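PDB 6TTB: formate dehydrogenase from Staphylococcus aureus, which probably oxidises formate to carbon dioxide, passing the hydride to NAD. Local coordinates for residues Val89-Pro94 and Leu113-Gly118; Ile243-Pro248 and Asn273-Lys278. One frame throughout, in Å; residues are numbered along the deposited sequence.

Interaction 1: residues Val89-Pro94 and Leu113-Gly118; sequences VIISAP and LAITAG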
# COMPACT_ATOMS: atom_id res chain seq x y z
N VAL A 89 -19.93 8.40 -33.48
CA VAL A 89 -19.14 7.60 -32.57
C VAL A 89 -18.95 8.40 -31.29
O VAL A 89 -18.54 9.58 -31.33
CB VAL A 89 -17.76 7.23 -33.15
CG1 VAL A 89 -16.90 6.57 -32.10
CG2 VAL A 89 -17.84 6.37 -34.42
N ILE A 90 -19.25 7.77 -30.16
CA ILE A 90 -19.00 8.43 -28.89
C ILE A 90 -17.79 7.75 -28.22
O ILE A 90 -17.53 6.53 -28.43
CB ILE A 90 -20.25 8.35 -28.01
CG1 ILE A 90 -20.05 9.10 -26.68
CG2 ILE A 90 -20.69 6.89 -27.80
CD1 ILE A 90 -20.15 10.61 -26.81
N ILE A 91 -17.05 8.55 -27.43
CA ILE A 91 -15.86 8.05 -26.79
C ILE A 91 -15.77 8.59 -25.37
O ILE A 91 -15.88 9.80 -25.16
CB ILE A 91 -14.62 8.38 -27.62
CG1 ILE A 91 -14.66 7.67 -29.00
CG2 ILE A 91 -13.42 7.94 -26.86
CD1 ILE A 91 -13.52 8.09 -29.99
N SER A 92 -15.51 7.71 -24.41
CA SER A 92 -15.19 8.17 -23.05
C SER A 92 -14.46 7.07 -22.27
O SER A 92 -14.39 5.94 -22.74
CB SER A 92 -16.41 8.61 -22.30
OG SER A 92 -17.18 7.47 -21.96
N ALA A 93 -13.97 7.43 -21.07
CA ALA A 93 -13.27 6.52 -20.19
C ALA A 93 -14.15 6.19 -18.99
O ALA A 93 -14.96 7.01 -18.55
CB ALA A 93 -12.01 7.16 -19.74
N PRO A 94 -13.99 5.02 -18.38
CA PRO A 94 -14.82 4.64 -17.23
C PRO A 94 -14.59 5.56 -16.03
O PRO A 94 -15.48 5.75 -15.18
CB PRO A 94 -14.40 3.20 -16.85
CG PRO A 94 -13.36 2.78 -17.94
CD PRO A 94 -12.98 4.02 -18.73
N LEU A 113 -20.94 3.47 -32.92
CA LEU A 113 -19.80 2.93 -32.17
C LEU A 113 -19.60 3.73 -30.88
O LEU A 113 -19.42 4.96 -30.88
CB LEU A 113 -18.54 2.89 -33.04
CG LEU A 113 -17.36 2.08 -32.47
CD1 LEU A 113 -17.78 0.74 -31.91
CD2 LEU A 113 -16.16 1.93 -33.47
N ALA A 114 -19.68 3.00 -29.78
CA ALA A 114 -19.36 3.57 -28.49
C ALA A 114 -18.04 2.97 -28.00
O ALA A 114 -17.97 1.79 -27.66
CB ALA A 114 -20.48 3.31 -27.52
N ILE A 115 -17.00 3.79 -28.02
CA ILE A 115 -15.70 3.28 -27.59
C ILE A 115 -15.51 3.68 -26.13
O ILE A 115 -15.72 4.85 -25.78
CB ILE A 115 -14.60 3.89 -28.45
CG1 ILE A 115 -14.88 3.77 -29.95
CG2 ILE A 115 -13.25 3.31 -28.08
CD1 ILE A 115 -13.80 4.43 -30.71
N THR A 116 -15.11 2.70 -25.32
CA THR A 116 -14.67 2.93 -23.97
C THR A 116 -13.14 3.16 -23.96
O THR A 116 -12.35 2.21 -24.00
CB THR A 116 -15.00 1.71 -23.10
OG1 THR A 116 -16.40 1.35 -23.06
CG2 THR A 116 -14.44 1.83 -21.71
N ALA A 117 -12.71 4.42 -23.79
CA ALA A 117 -11.28 4.66 -23.64
C ALA A 117 -10.80 4.05 -22.33
O ALA A 117 -10.55 4.75 -21.39
CB ALA A 117 -10.94 6.14 -23.73
N GLY A 118 -10.53 2.78 -22.35
CA GLY A 118 -10.11 2.07 -21.19
C GLY A 118 -10.78 0.70 -21.19
O GLY A 118 -11.10 0.17 -22.28
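V89, I90 and I91 lie beside L113, A114 and I115 as the two parallel strands of a beta-alpha-beta unit, whose helix, 102-106, sits in the crossover between them. I90 uses its N and O to bracket A114: I90 N donates to L113 O at 2.9 Å, and I90 O accepts from I115 N at 2.8 Å in a fairly straight bond (164°). S92 repeats the pattern, its N donating to I115 O (3.2 Å) and its O accepting from A117 N. On one face the branched side chains of V89, I91 and I115 meet. I91 and I115 run side by side, CD1 to CD1 3.7 Å, while V89 CG1 reaches the same I115 CD1 at 4.0 Å. With CG1 anti to the carbonyl carbon (chi1 -64° in I91, -50° in I115), both chains extend in step; F347, I343 and L344 of helix 330-348 cover this face. On the other, the methyl of A114 is small enough for I90 CG2 to lie 3.6 Å from A114 CB. T116 and S92 follow on this side, T116 OG1 bonding to S121 OG. Beyond the strands A117 centres an inverse gamma turn, and G118 takes a positive phi that suits a residue without a side chain. Backbone polarity is thus spent within the sheet, and the face toward helix 330-348 is apolar, with V89 and I91 packed on I115.

Interaction 2: residues Ile243-Pro248 and Asn273-Lys278; sequences ITIHAP and NTARGK. With NAD (nicotinamide-adenine-dinucleotide), chain C.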
# COMPACT_ATOMS: atom_id res chain seq x y z
N ILE A 243 -9.50 -10.14 0.94
CA ILE A 243 -9.97 -10.55 -0.37
C ILE A 243 -9.82 -9.40 -1.34
O ILE A 243 -10.17 -8.23 -1.04
CB ILE A 243 -11.45 -10.96 -0.27
CG1 ILE A 243 -11.63 -12.29 0.47
CG2 ILE A 243 -12.08 -11.03 -1.65
CD1 ILE A 243 -13.05 -12.57 0.96
N THR A 244 -9.37 -9.72 -2.54
CA THR A 244 -9.31 -8.74 -3.59
C THR A 244 -10.15 -9.24 -4.73
O THR A 244 -10.11 -10.45 -5.05
CB THR A 244 -7.84 -8.40 -3.94
OG1 THR A 244 -7.76 -7.43 -4.98
CG2 THR A 244 -7.00 -9.56 -4.37
N ILE A 245 -10.87 -8.31 -5.38
CA ILE A 245 -11.90 -8.61 -6.38
C ILE A 245 -11.34 -8.33 -7.75
O ILE A 245 -10.88 -7.22 -8.03
CB ILE A 245 -13.10 -7.68 -6.15
CG1 ILE A 245 -13.52 -7.66 -4.67
CG2 ILE A 245 -14.21 -7.96 -7.11
CD1 ILE A 245 -14.63 -8.54 -4.27
N HIS A 246 -11.45 -9.31 -8.62
CA HIS A 246 -11.01 -9.14 -10.01
C HIS A 246 -12.01 -9.77 -10.93
O HIS A 246 -11.63 -10.44 -11.88
CB HIS A 246 -9.54 -9.65 -10.23
CG HIS A 246 -8.60 -8.95 -9.30
ND1 HIS A 246 -8.29 -7.62 -9.47
CD2 HIS A 246 -8.19 -9.29 -8.03
CE1 HIS A 246 -7.54 -7.23 -8.46
NE2 HIS A 246 -7.49 -8.24 -7.55
N ALA A 247 -13.29 -9.58 -10.59
CA ALA A 247 -14.40 -10.18 -11.32
C ALA A 247 -15.12 -9.08 -12.10
O ALA A 247 -15.15 -7.92 -11.67
CB ALA A 247 -15.33 -10.84 -10.32
N PRO A 248 -15.75 -9.39 -13.26
CA PRO A 248 -16.46 -8.37 -14.05
C PRO A 248 -17.77 -8.05 -13.33
O PRO A 248 -18.08 -8.66 -12.32
CB PRO A 248 -16.67 -9.02 -15.44
CG PRO A 248 -15.74 -10.21 -15.43
CD PRO A 248 -15.69 -10.67 -13.97
N ASN A 273 -11.18 -3.83 -3.70
CA ASN A 273 -11.99 -3.93 -4.87
C ASN A 273 -11.59 -2.80 -5.81
O ASN A 273 -11.97 -1.66 -5.61
CB ASN A 273 -13.45 -3.88 -4.52
CG ASN A 273 -14.30 -3.72 -5.75
OD1 ASN A 273 -13.85 -4.05 -6.87
ND2 ASN A 273 -15.55 -3.23 -5.57
N THR A 274 -10.80 -3.17 -6.80
CA THR A 274 -10.48 -2.34 -7.90
C THR A 274 -11.11 -2.91 -9.20
O THR A 274 -10.53 -2.74 -10.31
CB THR A 274 -9.00 -2.50 -8.12
OG1 THR A 274 -8.76 -3.93 -8.16
CG2 THR A 274 -8.21 -1.79 -7.05
N ALA A 275 -12.21 -3.69 -9.06
CA ALA A 275 -12.91 -4.23 -10.22
C ALA A 275 -14.07 -3.29 -10.58
O ALA A 275 -13.87 -2.39 -11.38
CB ALA A 275 -13.29 -5.66 -10.05
N ARG A 276 -15.24 -3.42 -9.94
CA ARG A 276 -16.24 -2.37 -10.14
C ARG A 276 -17.02 -2.09 -8.86
O ARG A 276 -17.44 -3.00 -8.17
CB ARG A 276 -17.16 -2.55 -11.37
CG ARG A 276 -16.61 -3.39 -12.51
CD ARG A 276 -16.67 -2.71 -13.87
NE ARG A 276 -16.32 -3.68 -14.93
CZ ARG A 276 -17.15 -4.13 -15.88
NH1 ARG A 276 -18.39 -3.69 -15.93
NH2 ARG A 276 -16.74 -5.04 -16.75
N GLY A 277 -17.31 -0.79 -8.62
CA GLY A 277 -18.03 -0.32 -7.45
C GLY A 277 -19.20 -1.21 -7.04
O GLY A 277 -19.34 -1.53 -5.85
N LYS A 278 -20.09 -1.54 -8.02
CA LYS A 278 -21.43 -2.07 -7.70
C LYS A 278 -21.35 -3.48 -7.15
O LYS A 278 -22.35 -4.00 -6.66
CB LYS A 278 -22.33 -2.16 -8.95
CG LYS A 278 -23.75 -1.61 -8.84
CD LYS A 278 -24.72 -2.40 -9.74
CE LYS A 278 -26.09 -1.77 -9.96
NZ LYS A 278 -26.86 -1.68 -8.70
PA NAD C . -10.88 -11.22 -16.84
O1A NAD C . -12.01 -11.55 -17.75
O2A NAD C . -9.45 -11.62 -17.15
O5B NAD C . -11.24 -11.61 -15.32
C5B NAD C . -12.59 -11.95 -14.93
C4B NAD C . -12.61 -13.40 -14.51
O4B NAD C . -13.58 -13.53 -13.45
C3B NAD C . -13.01 -14.40 -15.62
O3B NAD C . -11.96 -15.22 -16.13
C2B NAD C . -14.13 -15.25 -15.01
O2B NAD C . -13.88 -16.64 -15.07
C1B NAD C . -14.29 -14.73 -13.58
N9A NAD C . -15.69 -14.53 -13.19
C8A NAD C . -16.79 -14.52 -14.03
N7A NAD C . -17.94 -14.49 -13.40
C5A NAD C . -17.60 -14.59 -12.05
C6A NAD C . -18.36 -14.67 -10.85
N6A NAD C . -19.68 -14.75 -10.81
N1A NAD C . -17.69 -14.84 -9.69
C2A NAD C . -16.34 -14.81 -9.72
N3A NAD C . -15.52 -14.70 -10.77
C4A NAD C . -16.21 -14.60 -11.91
O3 NAD C . -10.88 -9.67 -16.65
PN NAD C . -9.70 -8.88 -16.01
O1N NAD C . -8.90 -8.31 -17.15
O2N NAD C . -9.00 -9.76 -15.01
O5D NAD C . -10.52 -7.71 -15.25
C5D NAD C . -10.89 -7.89 -13.85
C4D NAD C . -11.88 -6.84 -13.51
O4D NAD C . -11.16 -5.63 -13.18
C3D NAD C . -12.82 -6.51 -14.70
O3D NAD C . -14.16 -6.92 -14.47
C2D NAD C . -12.65 -5.01 -14.93
O2D NAD C . -13.86 -4.25 -14.99
C1D NAD C . -11.81 -4.52 -13.76
N1N NAD C . -10.81 -3.57 -14.26
C2N NAD C . -10.73 -2.26 -13.68
C3N NAD C . -9.78 -1.33 -14.14
C7N NAD C . -9.49 -0.06 -13.34
O7N NAD C . -9.05 0.93 -13.93
N7N NAD C . -9.71 -0.05 -12.01
C4N NAD C . -9.06 -1.64 -15.35
C5N NAD C . -9.17 -2.93 -15.93
C6N NAD C . -10.07 -3.86 -15.38
O HOH W 1 -9.63 -5.51 -10.93
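I245 and A275 meet methyl to methyl, CG2 of the isoleucine against CB of the alanine, while I245 CG1 rests on N273 CB at 3.8 Å. A beta-branched residue suits this place because its two arms address two partners at once. Alanine suits the other side, its small methyl lying near both I245 O and A247 O. N273, with CG anti to its backbone N (chi1 169°), brings OD1 round to accept from A275 N at 2.8 Å, an Asx turn, while ND2 gives R276 O a nearly straight bond (175°) that approaches from above that carbonyl's plane. The loop so shaped delivers two groups to the cofactor. One is T274 O, which accepts from NAD N7N at 3.3 Å. The other is R276, whose chain leaves CB and closes step by step on one ribose hydroxyl: CG lies 3.8 Å from NAD O2D, CD 3.4 Å from it, and NE donates to it at 2.5 Å, with O2D at the edge of the guanidinium. At the tip, R276 NH2 comes near P248 CB, and NH1 forms a salt bridge with D122. H246, held through NE2 by T244 OG1 (2.7 Å), shares by ND1 a water that donates to NAD O4D. Loops at the C-terminal ends of parallel strands gripping a dinucleotide in this way are the hallmark of the Rossmann-type NAD-binding domain.

In the fold
The two interactions belong to different parallel sheets: interaction 1 pairs neighbouring strands of the five-stranded one, interaction 2 joins a strand end and a loop of the seven-stranded, NAD-binding one. Their centres are 21 Å apart and their nearest atoms about 7 Å apart, without touching, and the C-terminal ends of both point into the region of NAD. Interaction 2 touches the cofactor directly, whereas interaction 1 only approaches it, the P94 side chain coming within about 6 Å. D122 links the two sides: it follows S121, the partner of T116, and pairs with R276, so the R276 that binds NAD also meets a charge from the loop that follows strand 113-116.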